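Local coordinates for 2-oxoglutarate dehydrogenase E3 component (Thermus thermophilus, PDB 2YQU), which probably catalyses the NAD+-dependent reoxidation of dihydrolipoyl groups carried on protein lysines, with one FAD bound per subunit, at residues A[137-142]-A[300-305]; A[264-269]-A[282-287]. One frame throughout, in Å; residues are numbered along the deposited sequence.

Interaction 1 (A[137-142]-A[300-305]); sequences TGSAPL and IGDVVR. With FAD (flavin-adenine dinucleotide), chain D.
Two side-chain torsions join Ser139 to Asp302: in Ser139, OG sits between the backbone N and the carbonyl carbon (chi1 58°), while in Asp302, CG lies anti to the carbonyl carbon and beside the backbone N (chi1 -76°). Ser139 OG thereby gives a 2.7 Å hydrogen bond to Asp302 OD1, meeting it on the anti side and a little out of the carboxylate plane. The same hydroxyl is also hydrogen-bonded to NE of Arg262. On the other branch, Asp302 OD2 accepts a bond of 2.9 Å from FAD O3', so serine and ribityl hydroxyl hold the two oxygens of one carboxylate. Its backbone works too, Asp302 N donating to FAD O2P at 3.0 Å.

Two waters extend these links to the diphosphate. One molecule accepts from Gly138 N and donates to Ile300 O and FAD O2P; a second accepts from Ser139 N and donates to Asp302 OD1 and FAD O1A. Such close passage depends on two glycines with positive phi: a side-chain carbon on Gly138 would come within 2.2 Å of FAD O1A, and one on Gly301 would run into O2P. At the adenine side, Thr137 OG1 lies 3.5 Å from Val303 CG2, its polar bond being made to Tyr265 O.

With donors from serine, water and ribityl at its two oxygens, the Asp302 carboxylate is probably stabilised as the anion; of the diphosphate oxygens, O2P is met by the N-H of Asp302 and a water, and O1A by the second water.

Interaction 2 (A[264-269]-A[282-287]); sequences PYTEGL and GRIPVD. With FAD (flavin-adenine dinucleotide), chain D.
Pro264 presses directly on Gly282 and Arg283, and this is the tight end of the contact. Its CB lies 3.3 Å from Gly282 O, and its CG meets Arg283 CG at 3.6 Å, ring and aliphatic chain running side by side; the arginine NE goes on to a salt bridge with Asp279.

The other end is looser. Thr266 and Ile284 touch only through their methyl tips, CG2 to CD1 at 4.1 Å, and no direct hydrogen bond spans the two segments. A water takes that role: it accepts from Thr266 OG1 at 2.8 Å and donates to the carbonyl oxygens of Pro264 and Gly282. Beyond it the chain makes a type II turn from Thr266 to Leu269, whose Glu267 and Gly268 are exposed, with Gly268 at its positive-phi position.

The side chain of Tyr265 leaves the backbone away from 282-287, and its ring edge reaches the adenine. With CG anti to the backbone N (chi1 -176°), its ring sets CE2 3.6 Å from FAD N7A, which lies in the ring plane at the edge, while Glu267 N sits over the centre of one face. An alanine here would probably leave a gap beside the N7A edge of the adenine and strip the turn of the ring beneath Glu267 N.

Leu269 CD1 approaches FAD N6A, so this loop lines the adenine end of the FAD pocket, part of the Rossmann-type FAD domain of the pyridine nucleotide-disulphide oxidoreductases.

From the N terminus, strand 133-135 of the parallel FAD-domain sheet leads into 137-142, where the chain leaves for the sheet that includes 169-173 and 192-196. It returns through strand 262-264, antiparallel to 139-141, and this two-stranded ribbon connects the two parts. Interaction 2 then closes a short loop of 12 residues, before strand 297-299 rejoins the FAD-domain sheet at its edge and 300-305 completes interaction 1, enclosing 157 residues. The short loop thus lies wholly within the long one. Gly138 O bonds to Tyr265 N, and Val303 packs on Thr266, joining both contacts along the cofactor from adenine to ribityl.

Interaction 1 (A[137-142]-A[300-305])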
loop_
_atom_site.group_PDB
_atom_site.type_symbol
_atom_site.label_atom_id
_atom_site.label_comp_id
_atom_site.label_asym_id
_atom_site.label_seq_id
_atom_site.Cartn_x
_atom_site.Cartn_y
_atom_site.Cartn_z
ATOM N N THR A 137 -1.431 -8.621 30.135
ATOM C CA THR A 137 -2.079 -9.936 30.111
ATOM C C THR A 137 -3.152 -10.133 29.036
ATOM O O THR A 137 -3.720 -11.220 28.905
ATOM C CB THR A 137 -2.696 -10.234 31.503
ATOM O OG1 THR A 137 -3.433 -9.105 31.989
ATOM C CG2 THR A 137 -1.615 -10.446 32.526
ATOM N N GLY A 138 -3.447 -9.088 28.273
ATOM C CA GLY A 138 -4.259 -9.225 27.077
ATOM C C GLY A 138 -5.730 -9.482 27.340
ATOM O O GLY A 138 -6.300 -8.981 28.315
ATOM N N SER A 139 -6.335 -10.282 26.465
ATOM C CA SER A 139 -7.764 -10.589 26.531
ATOM C C SER A 139 -8.025 -12.067 26.243
ATOM O O SER A 139 -7.099 -12.844 26.009
ATOM C CB SER A 139 -8.545 -9.725 25.543
ATOM O OG SER A 139 -8.076 -9.932 24.230
ATOM N N ALA A 140 -9.299 -12.442 26.289
ATOM C CA ALA A 140 -9.730 -13.798 25.971
ATOM C C ALA A 140 -11.086 -13.726 25.287
ATOM O O ALA A 140 -11.803 -12.744 25.449
ATOM C CB ALA A 140 -9.821 -14.626 27.246
ATOM N N PRO A 141 -11.461 -14.742 24.516
ATOM C CA PRO A 141 -12.801 -14.762 23.927
ATOM C C PRO A 141 -13.898 -14.595 24.979
ATOM O O PRO A 141 -13.821 -15.200 26.048
ATOM C CB PRO A 141 -12.875 -16.145 23.287
ATOM C CG PRO A 141 -11.481 -16.458 22.960
ATOM C CD PRO A 141 -10.674 -15.921 24.112
ATOM N N LEU A 142 -14.878 -13.756 24.670
ATOM C CA LEU A 142 -16.069 -13.586 25.490
ATOM C C LEU A 142 -17.010 -14.730 25.165
ATOM O O LEU A 142 -17.428 -14.889 24.018
ATOM C CB LEU A 142 -16.757 -12.255 25.189
ATOM C CG LEU A 142 -18.024 -11.926 25.997
ATOM C CD1 LEU A 142 -17.663 -11.480 27.401
ATOM C CD2 LEU A 142 -18.851 -10.851 25.304
ATOM N N ILE A 300 -1.203 -2.076 29.922
ATOM C CA ILE A 300 -1.267 -1.763 28.487
ATOM C C ILE A 300 -2.023 -2.826 27.699
ATOM O O ILE A 300 -2.237 -3.934 28.165
ATOM C CB ILE A 300 0.156 -1.666 27.881
ATOM C CG1 ILE A 300 0.895 -3.011 28.027
ATOM C CG2 ILE A 300 0.947 -0.508 28.508
ATOM C CD1 ILE A 300 2.173 -3.159 27.199
ATOM N N GLY A 301 -2.373 -2.481 26.467
ATOM C CA GLY A 301 -2.952 -3.424 25.541
ATOM C C GLY A 301 -4.401 -3.750 25.819
ATOM O O GLY A 301 -5.151 -2.936 26.350
ATOM N N ASP A 302 -4.790 -4.964 25.441
ATOM C CA ASP A 302 -6.164 -5.410 25.553
ATOM C C ASP A 302 -6.712 -5.408 26.980
ATOM O O ASP A 302 -7.918 -5.451 27.156
ATOM C CB ASP A 302 -6.323 -6.832 24.996
ATOM C CG ASP A 302 -6.323 -6.893 23.488
ATOM O OD1 ASP A 302 -6.660 -7.985 22.959
ATOM O OD2 ASP A 302 -6.001 -5.933 22.759
ATOM N N VAL A 303 -5.841 -5.402 27.992
ATOM C CA VAL A 303 -6.300 -5.409 29.381
ATOM C C VAL A 303 -6.740 -4.025 29.897
ATOM O O VAL A 303 -7.344 -3.930 30.951
ATOM C CB VAL A 303 -5.249 -6.035 30.341
ATOM C CG1 VAL A 303 -4.199 -5.014 30.784
ATOM C CG2 VAL A 303 -5.940 -6.652 31.544
ATOM N N VAL A 304 -6.447 -2.964 29.149
ATOM C CA VAL A 304 -6.886 -1.617 29.500
ATOM C C VAL A 304 -7.791 -1.047 28.403
ATOM O O VAL A 304 -8.000 -1.675 27.370
ATOM C CB VAL A 304 -5.686 -0.657 29.776
ATOM C CG1 VAL A 304 -4.745 -1.264 30.813
ATOM C CG2 VAL A 304 -4.934 -0.334 28.509
ATOM N N ARG A 305 -8.334 0.139 28.652
ATOM C CA ARG A 305 -9.264 0.794 27.724
ATOM C C ARG A 305 -8.637 1.033 26.354
ATOM O O ARG A 305 -7.419 1.102 26.230
ATOM C CB ARG A 305 -9.761 2.133 28.298
ATOM C CG ARG A 305 -8.800 3.329 28.156
ATOM C CD ARG A 305 -7.581 3.262 29.057
ATOM N NE ARG A 305 -6.636 4.355 28.813
ATOM C CZ ARG A 305 -5.634 4.317 27.940
ATOM N NH1 ARG A 305 -5.430 3.248 27.175
ATOM N NH2 ARG A 305 -4.830 5.364 27.827
HETATM P PA FAD D . -1.937 -10.631 24.147
HETATM O O1A FAD D . -3.206 -11.371 24.345
HETATM O O2A FAD D . -1.441 -10.656 22.695
HETATM O O5B FAD D . -0.835 -11.212 25.152
HETATM C C5B FAD D . -1.183 -11.481 26.488
HETATM C C4B FAD D . -0.305 -12.622 26.956
HETATM O O4B FAD D . -0.329 -12.642 28.369
HETATM C C3B FAD D . -0.802 -13.986 26.484
HETATM O O3B FAD D . 0.204 -14.641 25.745
HETATM C C2B FAD D . -1.117 -14.740 27.761
HETATM O O2B FAD D . -0.740 -16.096 27.682
HETATM C C1B FAD D . -0.308 -13.984 28.802
HETATM N N9A FAD D . -0.813 -13.982 30.178
HETATM C C8A FAD D . -2.046 -13.588 30.633
HETATM N N7A FAD D . -2.065 -13.688 31.974
HETATM C C5A FAD D . -0.858 -14.143 32.385
HETATM C C6A FAD D . -0.329 -14.431 33.640
HETATM N N6A FAD D . -0.969 -14.141 34.770
HETATM N N1A FAD D . 0.965 -14.878 33.701
HETATM C C2A FAD D . 1.746 -15.049 32.585
HETATM N N3A FAD D . 1.217 -14.753 31.346
HETATM C C4A FAD D . -0.062 -14.321 31.264
HETATM N N1 FAD D . -5.068 -7.186 16.104
HETATM C C2 FAD D . -4.556 -6.375 15.114
HETATM O O2 FAD D . -4.071 -5.270 15.380
HETATM N N3 FAD D . -4.585 -6.797 13.809
HETATM C C4 FAD D . -5.129 -8.018 13.477
HETATM O O4 FAD D . -4.946 -8.418 12.340
HETATM C C4X FAD D . -5.646 -8.855 14.465
HETATM N N5 FAD D . -6.194 -10.086 14.141
HETATM C C5X FAD D . -6.697 -10.895 15.157
HETATM C C6 FAD D . -7.250 -12.135 14.826
HETATM C C7 FAD D . -7.764 -12.964 15.834
HETATM C C7M FAD D . -8.256 -14.335 15.452
HETATM C C8 FAD D . -7.719 -12.554 17.163
HETATM C C8M FAD D . -7.961 -13.530 18.286
HETATM C C9 FAD D . -7.170 -11.313 17.490
HETATM C C9A FAD D . -6.664 -10.474 16.489
HETATM N N10 FAD D . -6.125 -9.225 16.805
HETATM C C10 FAD D . -5.616 -8.427 15.791
HETATM C "C1'" FAD D . -6.167 -8.654 18.199
HETATM C "C2'" FAD D . -4.795 -8.871 18.845
HETATM O "O2'" FAD D . -4.476 -10.253 18.890
HETATM C "C3'" FAD D . -4.702 -8.239 20.230
HETATM O "O3'" FAD D . -5.117 -6.888 20.166
HETATM C "C4'" FAD D . -3.269 -8.274 20.751
HETATM O "O4'" FAD D . -2.802 -9.599 20.818
HETATM C "C5'" FAD D . -3.173 -7.582 22.116
HETATM O "O5'" FAD D . -1.862 -7.689 22.624
HETATM P P FAD D . -1.603 -7.740 24.210
HETATM O O1P FAD D . -0.129 -7.741 24.460
HETATM O O2P FAD D . -2.401 -6.672 24.935
HETATM O O3P FAD D . -2.204 -9.148 24.720
HETATM O O HOH W 1 -2.625 -6.404 27.510
HETATM O O HOH W 2 -5.498 -10.620 23.652
#

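Interaction 2 (A[264-269]-A[282-287])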
loop_
_atom_site.group_PDB
_atom_site.type_symbol
_atom_site.label_atom_id
_atom_site.label_comp_id
_atom_site.label_asym_id
_atom_site.label_seq_id
_atom_site.Cartn_x
_atom_site.Cartn_y
_atom_site.Cartn_z
ATOM N N PRO A 264 -11.020 -8.282 28.679
ATOM C CA PRO A 264 -9.714 -8.141 29.328
ATOM C C PRO A 264 -9.462 -9.332 30.254
ATOM O O PRO A 264 -10.380 -9.728 30.967
ATOM C CB PRO A 264 -9.851 -6.838 30.135
ATOM C CG PRO A 264 -10.987 -6.111 29.565
ATOM C CD PRO A 264 -11.849 -7.073 28.809
ATOM N N TYR A 265 -8.259 -9.898 30.212
ATOM C CA TYR A 265 -7.929 -11.124 30.935
ATOM C C TYR A 265 -6.992 -10.849 32.119
ATOM O O TYR A 265 -5.858 -10.407 31.941
ATOM C CB TYR A 265 -7.284 -12.135 29.973
ATOM C CG TYR A 265 -6.987 -13.485 30.601
ATOM C CD1 TYR A 265 -7.978 -14.462 30.700
ATOM C CD2 TYR A 265 -5.723 -13.780 31.096
ATOM C CE1 TYR A 265 -7.713 -15.691 31.267
ATOM C CE2 TYR A 265 -5.449 -15.002 31.672
ATOM C CZ TYR A 265 -6.449 -15.962 31.745
ATOM O OH TYR A 265 -6.184 -17.184 32.324
ATOM N N THR A 266 -7.479 -11.119 33.328
ATOM C CA THR A 266 -6.675 -10.975 34.539
ATOM C C THR A 266 -6.828 -12.187 35.457
ATOM O O THR A 266 -6.513 -12.106 36.642
ATOM C CB THR A 266 -7.070 -9.689 35.307
ATOM O OG1 THR A 266 -8.467 -9.707 35.623
ATOM C CG2 THR A 266 -6.893 -8.433 34.443
ATOM N N GLU A 267 -7.296 -13.308 34.917
ATOM C CA GLU A 267 -7.513 -14.504 35.727
ATOM C C GLU A 267 -6.188 -15.003 36.305
ATOM O O GLU A 267 -5.200 -15.117 35.592
ATOM C CB GLU A 267 -8.177 -15.603 34.885
ATOM C CG GLU A 267 -8.459 -16.904 35.624
ATOM C CD GLU A 267 -9.027 -17.985 34.714
ATOM O OE1 GLU A 267 -9.782 -17.638 33.771
ATOM O OE2 GLU A 267 -8.713 -19.181 34.940
ATOM N N GLY A 268 -6.183 -15.285 37.604
ATOM C CA GLY A 268 -5.024 -15.827 38.280
ATOM C C GLY A 268 -3.934 -14.826 38.620
ATOM O O GLY A 268 -2.865 -15.225 39.081
ATOM N N LEU A 269 -4.196 -13.541 38.402
ATOM C CA LEU A 269 -3.197 -12.492 38.598
ATOM C C LEU A 269 -3.170 -11.974 40.040
ATOM O O LEU A 269 -2.205 -11.337 40.458
ATOM C CB LEU A 269 -3.481 -11.339 37.617
ATOM C CG LEU A 269 -2.410 -10.294 37.330
ATOM C CD1 LEU A 269 -1.065 -10.908 36.941
ATOM C CD2 LEU A 269 -2.917 -9.342 36.223
ATOM N N GLY A 282 -13.870 -5.390 33.273
ATOM C CA GLY A 282 -12.716 -6.233 33.511
ATOM C C GLY A 282 -11.393 -5.553 33.208
ATOM O O GLY A 282 -10.339 -6.166 33.345
ATOM N N ARG A 283 -11.437 -4.287 32.813
ATOM C CA ARG A 283 -10.219 -3.544 32.490
ATOM C C ARG A 283 -9.512 -3.085 33.754
ATOM O O ARG A 283 -10.154 -2.896 34.785
ATOM C CB ARG A 283 -10.544 -2.313 31.654
ATOM C CG ARG A 283 -11.198 -2.590 30.328
ATOM C CD ARG A 283 -11.763 -1.332 29.675
ATOM N NE ARG A 283 -12.842 -0.743 30.468
ATOM C CZ ARG A 283 -13.587 0.295 30.084
ATOM N NH1 ARG A 283 -13.385 0.875 28.911
ATOM N NH2 ARG A 283 -14.546 0.758 30.881
ATOM N N ILE A 284 -8.194 -2.915 33.666
ATOM C CA ILE A 284 -7.417 -2.260 34.716
ATOM C C ILE A 284 -7.377 -0.782 34.377
ATOM O O ILE A 284 -6.853 -0.400 33.318
ATOM C CB ILE A 284 -5.981 -2.828 34.780
ATOM C CG1 ILE A 284 -6.007 -4.325 35.084
ATOM C CG2 ILE A 284 -5.151 -2.068 35.829
ATOM C CD1 ILE A 284 -4.696 -5.031 34.858
ATOM N N PRO A 285 -7.954 0.063 35.233
ATOM C CA PRO A 285 -7.908 1.506 34.998
ATOM C C PRO A 285 -6.472 2.037 34.970
ATOM O O PRO A 285 -5.664 1.660 35.799
ATOM C CB PRO A 285 -8.682 2.083 36.188
ATOM C CG PRO A 285 -9.521 0.962 36.679
ATOM C CD PRO A 285 -8.708 -0.259 36.459
ATOM N N VAL A 286 -6.173 2.872 33.988
ATOM C CA VAL A 286 -4.879 3.544 33.901
ATOM C C VAL A 286 -5.063 5.022 33.556
ATOM O O VAL A 286 -6.108 5.428 33.045
ATOM C CB VAL A 286 -3.955 2.871 32.856
ATOM C CG1 VAL A 286 -3.554 1.483 33.315
ATOM C CG2 VAL A 286 -4.613 2.800 31.481
ATOM N N ASP A 287 -4.040 5.819 33.841
ATOM C CA ASP A 287 -4.050 7.244 33.518
ATOM C C ASP A 287 -3.430 7.460 32.139
ATOM O O ASP A 287 -3.221 6.506 31.394
ATOM C CB ASP A 287 -3.363 8.072 34.626
ATOM C CG ASP A 287 -1.892 7.727 34.815
ATOM O OD1 ASP A 287 -1.393 7.905 35.947
ATOM O OD2 ASP A 287 -1.163 7.279 33.913
HETATM P PA FAD D . -1.937 -10.631 24.147
HETATM O O1A FAD D . -3.206 -11.371 24.345
HETATM O O2A FAD D . -1.441 -10.656 22.695
HETATM O O5B FAD D . -0.835 -11.212 25.152
HETATM C C5B FAD D . -1.183 -11.481 26.488
HETATM C C4B FAD D . -0.305 -12.622 26.956
HETATM O O4B FAD D . -0.329 -12.642 28.369
HETATM C C3B FAD D . -0.802 -13.986 26.484
HETATM O O3B FAD D . 0.204 -14.641 25.745
HETATM C C2B FAD D . -1.117 -14.740 27.761
HETATM O O2B FAD D . -0.740 -16.096 27.682
HETATM C C1B FAD D . -0.308 -13.984 28.802
HETATM N N9A FAD D . -0.813 -13.982 30.178
HETATM C C8A FAD D . -2.046 -13.588 30.633
HETATM N N7A FAD D . -2.065 -13.688 31.974
HETATM C C5A FAD D . -0.858 -14.143 32.385
HETATM C C6A FAD D . -0.329 -14.431 33.640
HETATM N N6A FAD D . -0.969 -14.141 34.770
HETATM N N1A FAD D . 0.965 -14.878 33.701
HETATM C C2A FAD D . 1.746 -15.049 32.585
HETATM N N3A FAD D . 1.217 -14.753 31.346
HETATM C C4A FAD D . -0.062 -14.321 31.264
HETATM N N1 FAD D . -5.068 -7.186 16.104
HETATM C C2 FAD D . -4.556 -6.375 15.114
HETATM O O2 FAD D . -4.071 -5.270 15.380
HETATM N N3 FAD D . -4.585 -6.797 13.809
HETATM C C4 FAD D . -5.129 -8.018 13.477
HETATM O O4 FAD D . -4.946 -8.418 12.340
HETATM C C4X FAD D . -5.646 -8.855 14.465
HETATM N N5 FAD D . -6.194 -10.086 14.141
HETATM C C5X FAD D . -6.697 -10.895 15.157
HETATM C C6 FAD D . -7.250 -12.135 14.826
HETATM C C7 FAD D . -7.764 -12.964 15.834
HETATM C C7M FAD D . -8.256 -14.335 15.452
HETATM C C8 FAD D . -7.719 -12.554 17.163
HETATM C C8M FAD D . -7.961 -13.530 18.286
HETATM C C9 FAD D . -7.170 -11.313 17.490
HETATM C C9A FAD D . -6.664 -10.474 16.489
HETATM N N10 FAD D . -6.125 -9.225 16.805
HETATM C C10 FAD D . -5.616 -8.427 15.791
HETATM C "C1'" FAD D . -6.167 -8.654 18.199
HETATM C "C2'" FAD D . -4.795 -8.871 18.845
HETATM O "O2'" FAD D . -4.476 -10.253 18.890
HETATM C "C3'" FAD D . -4.702 -8.239 20.230
HETATM O "O3'" FAD D . -5.117 -6.888 20.166
HETATM C "C4'" FAD D . -3.269 -8.274 20.751
HETATM O "O4'" FAD D . -2.802 -9.599 20.818
HETATM C "C5'" FAD D . -3.173 -7.582 22.116
HETATM O "O5'" FAD D . -1.862 -7.689 22.624
HETATM P P FAD D . -1.603 -7.740 24.210
HETATM O O1P FAD D . -0.129 -7.741 24.460
HETATM O O2P FAD D . -2.401 -6.672 24.935
HETATM O O3P FAD D . -2.204 -9.148 24.720
HETATM O O HOH W 3 -10.297 -8.699 33.832
#